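Local coordinates for putative c-1-tetrahydrofolate synthase, cytoplasmic (Leishmania major, PDB 4A26), which probably interconverts one-carbon forms of tetrahydrofolate, as an NAD(P)-dependent methylenetetrahydrofolate dehydrogenase that also hydrolyses the methenyl form, at residues C147-V152 with A182-K187; Q7-K12 with I153-R158; V169-S174 with G222-E227. All coordinates share one frame; numbering follows the deposited sequence.

Contact 1 of 3, residues C147-V152 with A182-K187; sequences CTAKGV and AALLMK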
loop_
_atom_site.group_PDB
_atom_site.type_symbol
_atom_site.label_atom_id
_atom_site.label_comp_id
_atom_site.label_asym_id
_atom_site.label_seq_id
_atom_site.Cartn_x
_atom_site.Cartn_y
_atom_site.Cartn_z
ATOM N N CYS A 147 -5.985 4.833 -12.187
ATOM C CA CYS A 147 -7.209 5.281 -12.843
ATOM C C CYS A 147 -8.412 4.393 -12.568
ATOM O O CYS A 147 -9.370 4.837 -11.932
ATOM C CB CYS A 147 -6.982 5.395 -14.345
ATOM S SG CYS A 147 -5.727 6.607 -14.761
ATOM N N THR A 148 -8.366 3.146 -13.035
ATOM C CA THR A 148 -9.493 2.229 -12.860
ATOM C C THR A 148 -9.901 2.151 -11.392
ATOM O O THR A 148 -11.087 2.206 -11.068
ATOM C CB THR A 148 -9.181 0.819 -13.394
ATOM O OG1 THR A 148 -8.897 0.896 -14.793
ATOM C CG2 THR A 148 -10.362 -0.116 -13.182
ATOM N N ALA A 149 -8.908 2.060 -10.513
ATOM C CA ALA A 149 -9.150 2.010 -9.071
ATOM C C ALA A 149 -9.933 3.234 -8.609
ATOM O O ALA A 149 -10.972 3.099 -7.962
ATOM C CB ALA A 149 -7.830 1.906 -8.319
ATOM N N LYS A 150 -9.443 4.421 -8.960
ATOM C CA LYS A 150 -10.074 5.674 -8.536
ATOM C C LYS A 150 -11.496 5.801 -9.095
ATOM O O LYS A 150 -12.403 6.255 -8.397
ATOM C CB LYS A 150 -9.226 6.879 -8.960
ATOM C CG LYS A 150 -9.631 8.197 -8.299
ATOM C CD LYS A 150 -9.167 9.407 -9.102
ATOM C CE LYS A 150 -9.213 10.694 -8.289
ATOM N NZ LYS A 150 -8.604 11.836 -9.043
ATOM N N GLY A 151 -11.678 5.389 -10.347
ATOM C CA GLY A 151 -12.980 5.451 -11.017
ATOM C C GLY A 151 -14.024 4.513 -10.440
ATOM O O GLY A 151 -15.221 4.733 -10.617
ATOM N N VAL A 152 -13.580 3.459 -9.764
ATOM C CA VAL A 152 -14.496 2.588 -9.029
ATOM C C VAL A 152 -15.050 3.312 -7.801
ATOM O O VAL A 152 -16.246 3.255 -7.531
ATOM C CB VAL A 152 -13.808 1.278 -8.589
ATOM C CG1 VAL A 152 -14.680 0.521 -7.594
ATOM C CG2 VAL A 152 -13.490 0.413 -9.809
ATOM N N ALA A 182 -8.698 -1.645 -2.864
ATOM C CA ALA A 182 -8.883 -2.098 -1.490
ATOM C C ALA A 182 -8.422 -1.034 -0.498
ATOM O O ALA A 182 -9.056 -0.836 0.536
ATOM C CB ALA A 182 -8.147 -3.401 -1.248
ATOM N N ALA A 183 -7.331 -0.343 -0.820
ATOM C CA ALA A 183 -6.795 0.698 0.058
ATOM C C ALA A 183 -7.602 1.987 -0.038
ATOM O O ALA A 183 -7.710 2.720 0.938
ATOM C CB ALA A 183 -5.344 0.969 -0.265
ATOM N N LEU A 184 -8.155 2.273 -1.216
ATOM C CA LEU A 184 -8.979 3.465 -1.399
ATOM C C LEU A 184 -10.268 3.347 -0.586
ATOM O O LEU A 184 -10.705 4.318 0.030
ATOM C CB LEU A 184 -9.290 3.698 -2.882
ATOM C CG LEU A 184 -8.095 4.062 -3.781
ATOM C CD1 LEU A 184 -8.470 3.967 -5.263
ATOM C CD2 LEU A 184 -7.555 5.451 -3.457
ATOM N N LEU A 185 -10.855 2.153 -0.566
ATOM C CA LEU A 185 -12.036 1.884 0.251
ATOM C C LEU A 185 -11.756 1.969 1.757
ATOM O O LEU A 185 -12.599 2.451 2.514
ATOM C CB LEU A 185 -12.628 0.509 -0.089
ATOM C CG LEU A 185 -13.335 0.378 -1.441
ATOM C CD1 LEU A 185 -13.848 -1.037 -1.627
ATOM C CD2 LEU A 185 -14.478 1.382 -1.570
ATOM N N MET A 186 -10.588 1.494 2.192
ATOM C CA MET A 186 -10.189 1.608 3.601
ATOM C C MET A 186 -9.923 3.059 3.956
ATOM O O MET A 186 -10.260 3.510 5.047
ATOM C CB MET A 186 -8.941 0.773 3.909
ATOM C CG MET A 186 -8.405 0.974 5.333
ATOM S SD MET A 186 -7.260 -0.301 5.879
ATOM C CE MET A 186 -5.940 -0.110 4.680
ATOM N N LYS A 187 -9.310 3.780 3.025
ATOM C CA LYS A 187 -9.081 5.214 3.165
ATOM C C LYS A 187 -10.420 5.953 3.295
ATOM O O LYS A 187 -10.506 6.994 3.956
ATOM C CB LYS A 187 -8.297 5.715 1.953
ATOM C CG LYS A 187 -7.945 7.189 1.945
ATOM C CD LYS A 187 -7.404 7.588 0.569
ATOM C CE LYS A 187 -6.695 8.925 0.617
ATOM N NZ LYS A 187 -7.521 9.992 1.269
#
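Two torsions carry Leu-184 across to Ala-149: chi1 of -67° sets CG beside the Leu-184 backbone N and opposite its carbonyl carbon, and chi2 of 168° extends CD1 anti to CA. The CD1 methyl is therefore the branch that arrives at helix 147-159. It meets the Ala-149 CB at 3.7 Å, methyl against methyl. The same Leu-184 CD1 lies 3.7 Å from the carbonyl carbon of Ala-149 and 3.8 Å from the backbone N of Lys-150, resting on the peptide link between these residues. Lys-150 meets the leucine through this backbone N; its CB turns away, and its side chain touches Met-284 and Asn-288 of helix 279-297, where NZ forms a long, weak ion pair with Glu-291. Between the two segments the nearest alpha carbons are those of Lys-150 and Leu-184, 7.6 Å apart. Ala-182 touches Val-192 and Ile-194 of strand 191-195, and Leu-184 also touches Leu-135 of helix 129-136. This is helix-helix packing within the NAD(P)-binding domain, where helix 178-187 follows strand 167-171 of the six-stranded parallel sheet and packs against helix 147-159. The join is buried and apolar, held by dispersion and the exclusion of water; with no directional bond between the segments, it rests on one leucine methyl against an alanine methyl and the adjoining backbone.

Contact 2 of 3, residues Q7-K12 with I153-R158; sequences QIIDGK and IVLLKR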
loop_
_atom_site.group_PDB
_atom_site.type_symbol
_atom_site.label_atom_id
_atom_site.label_comp_id
_atom_site.label_asym_id
_atom_site.label_seq_id
_atom_site.Cartn_x
_atom_site.Cartn_y
_atom_site.Cartn_z
ATOM N N GLN A 7 -30.564 -1.142 -9.178
ATOM C CA GLN A 7 -30.413 -0.044 -10.110
ATOM C C GLN A 7 -29.044 -0.160 -10.761
ATOM O O GLN A 7 -28.128 -0.758 -10.195
ATOM C CB GLN A 7 -30.564 1.293 -9.386
ATOM C CG GLN A 7 -31.263 2.363 -10.212
ATOM C CD GLN A 7 -31.998 3.365 -9.351
ATOM O OE1 GLN A 7 -31.594 3.642 -8.215
ATOM N NE2 GLN A 7 -33.088 3.921 -9.886
ATOM N N ILE A 8 -28.913 0.413 -11.950
ATOM C CA ILE A 8 -27.746 0.185 -12.784
ATOM C C ILE A 8 -26.818 1.387 -12.735
ATOM O O ILE A 8 -27.185 2.475 -13.160
ATOM C CB ILE A 8 -28.166 -0.141 -14.230
ATOM C CG1 ILE A 8 -28.902 -1.493 -14.249
ATOM C CG2 ILE A 8 -26.960 -0.168 -15.153
ATOM C CD1 ILE A 8 -29.328 -1.974 -15.626
ATOM N N ILE A 9 -25.621 1.173 -12.192
ATOM C CA ILE A 9 -24.593 2.200 -12.104
ATOM C C ILE A 9 -24.088 2.491 -13.515
ATOM O O ILE A 9 -23.202 1.800 -14.020
ATOM C CB ILE A 9 -23.407 1.729 -11.214
ATOM C CG1 ILE A 9 -23.866 1.455 -9.778
ATOM C CG2 ILE A 9 -22.295 2.758 -11.200
ATOM C CD1 ILE A 9 -22.769 0.932 -8.873
ATOM N N ASP A 10 -24.669 3.502 -14.156
ATOM C CA ASP A 10 -24.285 3.862 -15.521
ATOM C C ASP A 10 -22.935 4.591 -15.554
ATOM O O ASP A 10 -22.881 5.820 -15.618
ATOM C CB ASP A 10 -25.373 4.705 -16.194
ATOM C CG ASP A 10 -25.120 4.906 -17.686
ATOM O OD1 ASP A 10 -24.074 4.425 -18.186
ATOM O OD2 ASP A 10 -25.967 5.545 -18.358
ATOM N N GLY A 11 -21.856 3.809 -15.527
ATOM C CA GLY A 11 -20.493 4.334 -15.625
ATOM C C GLY A 11 -20.232 5.178 -16.861
ATOM O O GLY A 11 -19.521 6.173 -16.784
ATOM N N LYS A 12 -20.807 4.778 -17.995
ATOM C CA LYS A 12 -20.667 5.513 -19.262
ATOM C C LYS A 12 -21.161 6.949 -19.134
ATOM O O LYS A 12 -20.497 7.890 -19.585
ATOM C CB LYS A 12 -21.433 4.813 -20.399
ATOM C CG LYS A 12 -20.658 3.697 -21.102
ATOM N N ILE A 153 -14.179 3.994 -7.060
ATOM C CA ILE A 153 -14.610 4.762 -5.889
ATOM C C ILE A 153 -15.536 5.915 -6.296
ATOM O O ILE A 153 -16.534 6.173 -5.620
ATOM C CB ILE A 153 -13.406 5.289 -5.061
ATOM C CG1 ILE A 153 -12.898 4.212 -4.106
ATOM C CG2 ILE A 153 -13.797 6.476 -4.220
ATOM C CD1 ILE A 153 -12.437 2.956 -4.766
ATOM N N VAL A 154 -15.216 6.585 -7.402
ATOM C CA VAL A 154 -16.033 7.703 -7.895
ATOM C C VAL A 154 -17.417 7.232 -8.361
ATOM O O VAL A 154 -18.414 7.914 -8.144
ATOM C CB VAL A 154 -15.318 8.482 -9.024
ATOM C CG1 VAL A 154 -16.263 9.488 -9.669
ATOM C CG2 VAL A 154 -14.079 9.188 -8.479
ATOM N N LEU A 155 -17.471 6.064 -8.991
ATOM C CA LEU A 155 -18.744 5.397 -9.279
ATOM C C LEU A 155 -19.644 5.331 -8.047
ATOM O O LEU A 155 -20.836 5.613 -8.134
ATOM C CB LEU A 155 -18.501 3.976 -9.811
ATOM C CG LEU A 155 -18.656 3.732 -11.316
ATOM C CD1 LEU A 155 -18.304 4.959 -12.142
ATOM C CD2 LEU A 155 -17.795 2.539 -11.726
ATOM N N LEU A 156 -19.065 4.959 -6.908
ATOM C CA LEU A 156 -19.814 4.850 -5.654
ATOM C C LEU A 156 -20.246 6.219 -5.139
ATOM O O LEU A 156 -21.432 6.465 -4.950
ATOM C CB LEU A 156 -18.979 4.131 -4.589
ATOM C CG LEU A 156 -18.596 2.677 -4.888
ATOM C CD1 LEU A 156 -17.521 2.210 -3.929
ATOM C CD2 LEU A 156 -19.809 1.766 -4.812
ATOM N N LYS A 157 -19.275 7.106 -4.921
ATOM C CA LYS A 157 -19.538 8.468 -4.446
ATOM C C LYS A 157 -20.648 9.146 -5.236
ATOM O O LYS A 157 -21.538 9.780 -4.660
ATOM C CB LYS A 157 -18.279 9.330 -4.558
ATOM C CG LYS A 157 -17.216 9.064 -3.499
ATOM C CD LYS A 157 -16.136 10.140 -3.542
ATOM C CE LYS A 157 -15.276 10.146 -2.291
ATOM N NZ LYS A 157 -14.306 9.026 -2.296
ATOM N N ARG A 158 -20.577 9.010 -6.558
ATOM C CA ARG A 158 -21.510 9.673 -7.461
ATOM C C ARG A 158 -22.883 9.014 -7.533
ATOM O O ARG A 158 -23.825 9.621 -8.029
ATOM C CB ARG A 158 -20.899 9.794 -8.859
ATOM C CG ARG A 158 -19.922 10.950 -8.966
ATOM C CD ARG A 158 -19.367 11.090 -10.360
ATOM N NE ARG A 158 -19.024 12.476 -10.665
ATOM C CZ ARG A 158 -19.858 13.365 -11.202
ATOM N NH1 ARG A 158 -21.115 13.041 -11.502
ATOM N NH2 ARG A 158 -19.431 14.597 -11.437
#
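Ile-9 lays its CG2 methyl against the branch carbon of Leu-155, with Ile-9 CG2 and Leu-155 CG 3.8 Å apart, and the two side chains cross obliquely. A chi1 of -62° puts that methyl anti to the Ile-9 backbone N, facing helix 147-159, while CG1 takes the place beside the N. Leu-155 then sends CD1 toward Gly-11, whose CA stands 4.2 Å from that methyl. Backbone approach is closest here, with the alpha carbons of Gly-11 and Leu-155 6.7 Å apart. Between Ile-9 and Gly-11 the backbone bends in an inverse gamma turn centred on Asp-10, with a weak bond from Gly-11 N to Ile-9 O of 2.8 Å. The Asp-10 CB is directed away from helix 147-159, and its carboxylate caps helix 11-32, OD1 making a weak bond to Ala-13 N. Leu-155 also touches Ile-14 of that helix and Met-280 of helix 279-297. Strand 7-8 is an outermost strand, within this chain, of the six-stranded parallel sheet; Gln-7 bonds through its backbone to Ala-268 and Ile-270, and Ile-9 just beyond the strand to Ile-270. The contact thus lies where the chain leaves that sheet for helix 11-32, with helix 147-159 packed over the turn.

Contact 3 of 3, residues V169-S174 with G222-E227; sequences VVLGRS and GYVKGE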
loop_
_atom_site.group_PDB
_atom_site.type_symbol
_atom_site.label_atom_id
_atom_site.label_comp_id
_atom_site.label_asym_id
_atom_site.label_seq_id
_atom_site.Cartn_x
_atom_site.Cartn_y
_atom_site.Cartn_z
ATOM N N VAL A 169 -15.777 -6.177 0.282
ATOM C CA VAL A 169 -14.954 -7.281 -0.185
ATOM C C VAL A 169 -14.439 -6.964 -1.581
ATOM O O VAL A 169 -15.217 -6.668 -2.477
ATOM C CB VAL A 169 -15.740 -8.600 -0.199
ATOM C CG1 VAL A 169 -14.912 -9.711 -0.822
ATOM C CG2 VAL A 169 -16.163 -8.970 1.219
ATOM N N VAL A 170 -13.120 -6.996 -1.742
ATOM C CA VAL A 170 -12.489 -6.849 -3.042
ATOM C C VAL A 170 -12.066 -8.231 -3.505
ATOM O O VAL A 170 -11.170 -8.838 -2.916
ATOM C CB VAL A 170 -11.250 -5.931 -2.979
ATOM C CG1 VAL A 170 -10.614 -5.797 -4.364
ATOM C CG2 VAL A 170 -11.622 -4.560 -2.418
ATOM N N LEU A 171 -12.735 -8.740 -4.535
ATOM C CA LEU A 171 -12.355 -10.006 -5.149
ATOM C C LEU A 171 -11.180 -9.756 -6.084
ATOM O O LEU A 171 -11.350 -9.216 -7.171
ATOM C CB LEU A 171 -13.526 -10.621 -5.922
ATOM C CG LEU A 171 -14.804 -10.894 -5.125
ATOM C CD1 LEU A 171 -15.857 -11.483 -6.034
ATOM C CD2 LEU A 171 -14.549 -11.818 -3.953
ATOM N N GLY A 172 -9.985 -10.140 -5.639
ATOM C CA GLY A 172 -8.769 -10.003 -6.440
ATOM C C GLY A 172 -7.792 -9.019 -5.827
ATOM O O GLY A 172 -8.201 -7.996 -5.278
ATOM N N ARG A 173 -6.503 -9.332 -5.943
ATOM C CA ARG A 173 -5.428 -8.556 -5.320
ATOM C C ARG A 173 -4.412 -8.046 -6.349
ATOM O O ARG A 173 -3.264 -7.769 -6.017
ATOM C CB ARG A 173 -4.725 -9.406 -4.256
ATOM C CG ARG A 173 -4.193 -10.741 -4.752
ATOM C CD ARG A 173 -3.393 -11.450 -3.669
ATOM N NE ARG A 173 -3.073 -12.831 -4.018
ATOM C CZ ARG A 173 -2.412 -13.672 -3.227
ATOM N NH1 ARG A 173 -1.975 -13.281 -2.032
ATOM N NH2 ARG A 173 -2.177 -14.915 -3.632
ATOM N N SER A 174 -4.851 -7.910 -7.596
ATOM C CA SER A 174 -3.985 -7.482 -8.686
ATOM C C SER A 174 -3.467 -6.072 -8.453
ATOM O O SER A 174 -4.185 -5.221 -7.937
ATOM C CB SER A 174 -4.751 -7.532 -10.006
ATOM O OG SER A 174 -5.944 -6.773 -9.932
ATOM N N GLY A 222 -18.351 -14.523 -15.198
ATOM C CA GLY A 222 -19.590 -15.051 -14.633
ATOM C C GLY A 222 -19.410 -16.063 -13.522
ATOM O O GLY A 222 -19.870 -17.202 -13.637
ATOM N N TYR A 223 -18.749 -15.656 -12.441
ATOM C CA TYR A 223 -18.509 -16.568 -11.324
ATOM C C TYR A 223 -19.091 -16.098 -9.986
ATOM O O TYR A 223 -19.345 -16.929 -9.110
ATOM C CB TYR A 223 -17.013 -16.872 -11.206
ATOM C CG TYR A 223 -16.289 -16.212 -10.056
ATOM C CD1 TYR A 223 -16.280 -16.797 -8.795
ATOM C CD2 TYR A 223 -15.579 -15.032 -10.234
ATOM C CE1 TYR A 223 -15.604 -16.217 -7.736
ATOM C CE2 TYR A 223 -14.895 -14.442 -9.173
ATOM C CZ TYR A 223 -14.912 -15.043 -7.930
ATOM O OH TYR A 223 -14.243 -14.481 -6.867
ATOM N N VAL A 224 -19.296 -14.793 -9.815
ATOM C CA VAL A 224 -19.952 -14.289 -8.611
ATOM C C VAL A 224 -21.457 -14.494 -8.757
ATOM O O VAL A 224 -22.115 -13.789 -9.523
ATOM C CB VAL A 224 -19.664 -12.793 -8.349
ATOM C CG1 VAL A 224 -20.185 -12.398 -6.975
ATOM C CG2 VAL A 224 -18.173 -12.498 -8.455
ATOM N N LYS A 225 -21.988 -15.478 -8.035
ATOM C CA LYS A 225 -23.415 -15.788 -8.079
ATOM C C LYS A 225 -24.208 -14.746 -7.292
ATOM O O LYS A 225 -23.761 -14.270 -6.244
ATOM C CB LYS A 225 -23.689 -17.188 -7.513
ATOM C CG LYS A 225 -23.037 -18.332 -8.282
ATOM C CD LYS A 225 -23.750 -18.639 -9.594
ATOM N N GLY A 226 -25.391 -14.412 -7.806
ATOM C CA GLY A 226 -26.269 -13.425 -7.187
ATOM C C GLY A 226 -26.643 -13.705 -5.743
ATOM O O GLY A 226 -26.829 -12.776 -4.967
ATOM N N GLU A 227 -26.757 -14.977 -5.380
ATOM C CA GLU A 227 -27.143 -15.351 -4.018
ATOM C C GLU A 227 -26.057 -15.074 -2.974
ATOM O O GLU A 227 -26.356 -15.018 -1.780
ATOM C CB GLU A 227 -27.545 -16.826 -3.946
ATOM C CG GLU A 227 -26.442 -17.804 -4.343
ATOM C CD GLU A 227 -26.482 -19.089 -3.542
ATOM O OE1 GLU A 227 -26.379 -19.024 -2.299
ATOM O OE2 GLU A 227 -26.609 -20.166 -4.153
#
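Leu-171 leaves strand 167-171 with CB 4.0 Å from the Tyr-223 OH, and its CG keeps the same distance from that oxygen. A chi1 of -58° swings CG to the side of the Leu-171 backbone N, from where the chain extends to its two methyls. CD2 stays beside the phenol oxygen, while CD1 comes closer to the loop residues: Leu-171 CD1 is 3.5 Å from Tyr-223 OH and 4.1 Å from Tyr-223 CZ, approaching the ring obliquely. The same CD1 meets Val-224 CG2 tip to tip at 3.5 Å. Val-224 CG2 in turn sits over one face of the Tyr-223 ring, offset toward its rim, so the leucine tip fits against two side chains that also touch each other. Met-204 of helix 201-209 touches both Leu-171 and Tyr-223. Through its backbone Leu-171 pairs with Ile-215 of the neighbouring strand. The strand then passes into Gly-172, Arg-173 and Ser-174, with Ser-174 OG hydrogen-bonded to Gly-178 N at the start of helix 178-187. A parallel strand ending in a glycine-containing loop before a helix is typical of the Rossmann-type NAD(P)-binding fold, and here the loop after strand 213-216 packs against the end of that strand.

Overall arrangement
All three contacts are largely apolar, and their centres lie about 9, 14 and 18 Å from the centre of the chain. Every touching residue of contact 2 is buried, whereas Lys-150 of contact 1 and Tyr-223 of contact 3 are partly exposed. Contacts 1 and 2 share helix 147-159 and touch through Ile-153, whose CD1 is 3.7 Å from Leu-184 CB. Contact 1 also meets contact 3, where Val-170 packs on Ala-182; contacts 2 and 3 are not in touch, though both reach the six-stranded sheet. Contacts 1 and 2 pair aliphatic side chains with each other and with backbone; contact 3, a strand end against a loop, adds a tyrosine with its hydroxyl.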